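Cytochrome P450 (Picrophilus torridus, PDB 2RFB) binds a heme and, as a cytochrome P450, probably acts as a monooxygenase that inserts one atom of molecular oxygen into its substrates. Local coordinates at residues 243-247 / 248-252; 79-82 / 83-87. One frame throughout, in Å; residues are numbered along the deposited sequence.

Contact 1: residues 243-247 / 248-252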
loop_
_atom_site.group_PDB
_atom_site.type_symbol
_atom_site.label_atom_id
_atom_site.label_comp_id
_atom_site.label_asym_id
_atom_site.label_seq_id
_atom_site.Cartn_x
_atom_site.Cartn_y
_atom_site.Cartn_z
ATOM N N ASP A 243 -24.816 16.951 1.242
ATOM C CA ASP A 243 -25.436 16.688 -0.049
ATOM C C ASP A 243 -24.619 17.245 -1.193
ATOM O O ASP A 243 -24.061 18.326 -1.082
ATOM C CB ASP A 243 -26.804 17.359 -0.078
ATOM C CG ASP A 243 -27.721 16.826 0.993
ATOM O OD1 ASP A 243 -28.681 17.526 1.371
ATOM O OD2 ASP A 243 -27.483 15.693 1.455
ATOM N N SER A 244 -24.562 16.508 -2.302
ATOM C CA SER A 244 -23.913 16.977 -3.528
ATOM C C SER A 244 -24.213 16.035 -4.672
ATOM O O SER A 244 -24.710 14.920 -4.475
ATOM C CB SER A 244 -22.419 17.119 -3.357
ATOM O OG SER A 244 -21.886 15.842 -3.109
ATOM N N TYR A 245 -23.888 16.493 -5.871
ATOM C CA TYR A 245 -24.332 15.868 -7.084
ATOM C C TYR A 245 -23.176 15.311 -7.868
ATOM O O TYR A 245 -22.135 15.931 -8.000
ATOM C CB TYR A 245 -25.085 16.880 -7.932
ATOM C CG TYR A 245 -26.441 17.296 -7.394
ATOM C CD1 TYR A 245 -26.569 18.351 -6.475
ATOM C CD2 TYR A 245 -27.611 16.661 -7.836
ATOM C CE1 TYR A 245 -27.811 18.724 -5.989
ATOM C CE2 TYR A 245 -28.867 17.041 -7.358
ATOM C CZ TYR A 245 -28.965 18.070 -6.444
ATOM O OH TYR A 245 -30.245 18.472 -6.000
ATOM N N ILE A 246 -23.345 14.101 -8.361
ATOM C CA ILE A 246 -22.416 13.553 -9.327
ATOM C C ILE A 246 -23.277 13.088 -10.486
ATOM O O ILE A 246 -24.397 12.601 -10.261
ATOM C CB ILE A 246 -21.703 12.420 -8.744
ATOM C CG1 ILE A 246 -21.090 12.888 -7.425
ATOM C CG2 ILE A 246 -20.664 11.826 -9.767
ATOM C CD1 ILE A 246 -19.809 12.190 -7.044
ATOM N N ASN A 247 -22.815 13.300 -11.719
ATOM C CA ASN A 247 -23.604 12.899 -12.876
ATOM C C ASN A 247 -25.083 13.089 -12.596
ATOM O O ASN A 247 -25.880 12.180 -12.782
ATOM C CB ASN A 247 -23.295 11.442 -13.269
ATOM C CG ASN A 247 -24.030 11.021 -14.515
ATOM O OD1 ASN A 247 -24.814 10.067 -14.496
ATOM N ND2 ASN A 247 -23.840 11.772 -15.596
ATOM N N ASN A 248 -25.420 14.273 -12.082
ATOM C CA ASN A 248 -26.805 14.711 -11.817
ATOM C C ASN A 248 -27.649 13.901 -10.816
ATOM O O ASN A 248 -28.880 14.011 -10.792
ATOM C CB ASN A 248 -27.564 14.882 -13.127
ATOM C CG ASN A 248 -27.521 16.304 -13.646
ATOM O OD1 ASN A 248 -27.107 16.531 -14.777
ATOM N ND2 ASN A 248 -27.969 17.266 -12.831
ATOM N N LYS A 249 -26.958 13.101 -10.003
ATOM C CA LYS A 249 -27.524 12.323 -8.906
ATOM C C LYS A 249 -27.169 13.037 -7.624
ATOM O O LYS A 249 -25.990 13.372 -7.422
ATOM C CB LYS A 249 -26.829 10.952 -8.836
ATOM C CG LYS A 249 -26.974 10.058 -10.075
ATOM C CD LYS A 249 -28.456 9.774 -10.360
ATOM C CE LYS A 249 -28.654 8.285 -10.654
ATOM N NZ LYS A 249 -30.072 7.893 -10.333
ATOM N N LYS A 250 -28.154 13.225 -6.746
ATOM C CA LYS A 250 -27.901 13.685 -5.378
ATOM C C LYS A 250 -27.357 12.572 -4.485
ATOM O O LYS A 250 -28.060 11.614 -4.208
ATOM C CB LYS A 250 -29.177 14.239 -4.766
ATOM C CG LYS A 250 -28.977 15.086 -3.527
ATOM C CD LYS A 250 -30.127 16.100 -3.427
ATOM C CE LYS A 250 -29.904 17.154 -2.342
ATOM N NZ LYS A 250 -31.058 18.093 -2.348
ATOM N N ILE A 251 -26.091 12.703 -4.073
ATOM C CA ILE A 251 -25.492 11.898 -3.005
ATOM C C ILE A 251 -25.812 12.600 -1.694
ATOM O O ILE A 251 -25.273 13.683 -1.428
ATOM C CB ILE A 251 -23.950 11.848 -3.114
ATOM C CG1 ILE A 251 -23.492 11.680 -4.576
ATOM C CG2 ILE A 251 -23.319 10.808 -2.114
ATOM C CD1 ILE A 251 -23.593 10.266 -5.122
ATOM N N LYS A 252 -26.703 12.017 -0.891
ATOM C CA LYS A 252 -27.138 12.670 0.346
ATOM C C LYS A 252 -26.090 12.579 1.448
ATOM O O LYS A 252 -25.252 11.674 1.457
ATOM C CB LYS A 252 -28.454 12.076 0.843
ATOM C CG LYS A 252 -29.636 12.289 -0.081
ATOM C CD LYS A 252 -30.949 12.042 0.658
ATOM C CE LYS A 252 -32.088 11.601 -0.290
ATOM N NZ LYS A 252 -31.769 10.251 -0.892
#
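Over one face of the Tyr245 ring lies the aliphatic chain of Lys250, with CG 4.1 Å above the ring plane and displaced toward the rim. At the ring's edge, near its plane, stands the backbone C of Asn248. Extended beyond CG, the lysine runs out past the phenol, its CD 3.5 Å from Tyr245 OH. The same chain then reaches Asp243, where Lys250 CE meets Asp243 CB at 3.8 Å. The charges stay farther apart: Lys250 NZ is 4.5 Å from Asp243 OD1, too long for a salt bridge, while Asp243 OD2 takes a hydrogen bond from Lys253 N just beyond the segment.

Tyr245 and Lys250 are cross-strand neighbours in a non-hydrogen-bonded antiparallel pair. The two strands form a two-residue beta hairpin, closed by a type I' turn from Ile246 to Lys249; Asn247 and Asn248 at its corners both have positive phi, 35° and 61°. Two hydrogen-bonded pairs flank the Tyr245 row. Next to the turn, Lys249 N gives a bond to Ile246 O at 2.6 Å and Ile246 N one to Lys249 O; farther out, Ser244 and Ile251 exchange another two. On the opposite face Ile246 CG1 touches Ile251 CG1 at 3.9 Å, and both side chains are buried, Ile246 against helix 18-26 and Phe31, Ile251 against Trp13.

Contact 2: residues 79-82 / 83-87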
loop_
_atom_site.group_PDB
_atom_site.type_symbol
_atom_site.label_atom_id
_atom_site.label_comp_id
_atom_site.label_asym_id
_atom_site.label_seq_id
_atom_site.Cartn_x
_atom_site.Cartn_y
_atom_site.Cartn_z
ATOM N N GLU A 79 18.520 -2.689 -1.560
ATOM C CA GLU A 79 19.336 -3.532 -2.431
ATOM C C GLU A 79 19.959 -4.711 -1.691
ATOM O O GLU A 79 19.845 -5.842 -2.136
ATOM C CB GLU A 79 20.468 -2.713 -3.039
ATOM C CG GLU A 79 20.229 -2.195 -4.423
ATOM C CD GLU A 79 21.095 -0.966 -4.750
ATOM O OE1 GLU A 79 22.317 -0.923 -4.425
ATOM O OE2 GLU A 79 20.539 -0.024 -5.341
ATOM N N GLU A 80 20.652 -4.438 -0.586
ATOM C CA GLU A 80 21.205 -5.500 0.265
ATOM C C GLU A 80 20.098 -6.483 0.642
ATOM O O GLU A 80 20.228 -7.673 0.415
ATOM C CB GLU A 80 21.877 -4.940 1.547
ATOM C CG GLU A 80 22.241 -6.046 2.607
ATOM C CD GLU A 80 22.616 -5.507 4.016
ATOM O OE1 GLU A 80 23.754 -5.809 4.458
ATOM O OE2 GLU A 80 21.791 -4.803 4.677
ATOM N N THR A 81 18.997 -5.983 1.190
ATOM C CA THR A 81 17.935 -6.884 1.607
ATOM C C THR A 81 17.371 -7.714 0.442
ATOM O O THR A 81 17.229 -8.959 0.525
ATOM C CB THR A 81 16.818 -6.120 2.297
ATOM O OG1 THR A 81 17.384 -5.400 3.386
ATOM C CG2 THR A 81 15.785 -7.064 2.817
ATOM N N SER A 82 17.057 -7.028 -0.646
ATOM C CA SER A 82 16.414 -7.696 -1.753
ATOM C C SER A 82 17.337 -8.783 -2.261
ATOM O O SER A 82 16.888 -9.899 -2.568
ATOM C CB SER A 82 16.043 -6.694 -2.833
ATOM O OG SER A 82 15.700 -7.360 -4.016
ATOM N N ASN A 83 18.640 -8.499 -2.271
ATOM C CA ASN A 83 19.582 -9.449 -2.802
ATOM C C ASN A 83 19.697 -10.652 -1.906
ATOM O O ASN A 83 19.720 -11.774 -2.397
ATOM C CB ASN A 83 20.940 -8.815 -3.098
ATOM C CG ASN A 83 21.944 -9.825 -3.636
ATOM O OD1 ASN A 83 22.963 -10.077 -3.011
ATOM N ND2 ASN A 83 21.625 -10.447 -4.772
ATOM N N ASP A 84 19.745 -10.433 -0.597
ATOM C CA ASP A 84 19.801 -11.532 0.383
ATOM C C ASP A 84 18.662 -12.559 0.197
ATOM O O ASP A 84 18.900 -13.768 0.265
ATOM C CB ASP A 84 19.726 -10.979 1.806
ATOM C CG ASP A 84 21.066 -10.547 2.354
ATOM O OD1 ASP A 84 21.066 -10.052 3.505
ATOM O OD2 ASP A 84 22.115 -10.699 1.675
ATOM N N LEU A 85 17.442 -12.068 -0.051
ATOM C CA LEU A 85 16.252 -12.905 -0.174
ATOM C C LEU A 85 16.023 -13.550 -1.527
ATOM O O LEU A 85 15.351 -14.580 -1.607
ATOM C CB LEU A 85 15.018 -12.064 0.081
ATOM C CG LEU A 85 14.863 -11.438 1.443
ATOM C CD1 LEU A 85 13.731 -10.461 1.257
ATOM C CD2 LEU A 85 14.595 -12.551 2.526
ATOM N N ILE A 86 16.489 -12.896 -2.591
ATOM C CA ILE A 86 16.355 -13.415 -3.958
ATOM C C ILE A 86 17.427 -14.486 -4.264
ATOM O O ILE A 86 17.232 -15.312 -5.167
ATOM C CB ILE A 86 16.463 -12.230 -4.980
ATOM C CG1 ILE A 86 15.795 -12.546 -6.323
ATOM C CG2 ILE A 86 17.960 -11.800 -5.222
ATOM C CD1 ILE A 86 14.328 -12.623 -6.342
ATOM N N LYS A 87 18.542 -14.470 -3.508
ATOM C CA LYS A 87 19.743 -15.301 -3.755
ATOM C C LYS A 87 19.445 -16.744 -4.084
ATOM O O LYS A 87 20.133 -17.368 -4.889
ATOM C CB LYS A 87 20.631 -15.340 -2.504
ATOM C CG LYS A 87 21.926 -14.586 -2.562
ATOM C CD LYS A 87 22.648 -14.797 -1.230
ATOM C CE LYS A 87 23.983 -14.078 -1.176
ATOM N NZ LYS A 87 24.919 -14.747 -0.204
#
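Thr81 and Leu85 sit one helical turn apart, and their methyls CG2 and CD1 come no nearer than 4.3 Å, a loose apolar approach. Leu85 lies closer to the backbone, its CG, anti to its own carbonyl carbon (chi1 -63°), reaching over Thr81 O. That oxygen also accepts a bond from Leu85 N at 3.2 Å. The backbone bond recurs from Ile86 N to Ser82 O, but here the CG2 branch covers the oxygen, at 3.4 Å from Ser82 O. Ser82 OG, anti to its backbone N (chi1 167°), leads away from this turn to a hydrogen bond with Tyr98 OH, while Thr81 OG1 bonds back to Phe77 O. On the exposed flank, Glu80 OE1 and Asp84 OD1 stay 5.1 Å apart, and the two residues meet chiefly through the Asp84 N to Glu80 O bond, with an N-H...O angle of 166°.

Thr81 packs on helix 101-111, Ile86 on helix 298-315 and Tyr98, and Ser82 on both helices; Leu85, partly exposed beside Arg101 and Tyr98, marks the border with exposed Glu80, Asn83 and Asp84. With four successive i to i+4 backbone bonds, this is an amphipathic alpha-helix, the C-terminal part of helix 75-86 in the largely helical P450 fold.

In the fold
The two contacts lie on opposite sides of the chain's centre, their centres about 50 Å apart, and share no element. Contact 1 is a surface contact, centred about 30 Å from the middle of the chain, with seven of its ten touching residues exposed; contact 2, at about 21 Å, is partly buried. Backbone bonding follows the secondary structure: reciprocal cross-strand pairs in 243-252, successive bonds along one helix in 79-87. Side chains also differ in their share. The hairpin has cross-strand aromatic-aliphatic and isoleucine packing of its own, whereas the helix has little direct side-chain contact between its turns, its buried residues packing mostly on neighbouring helices.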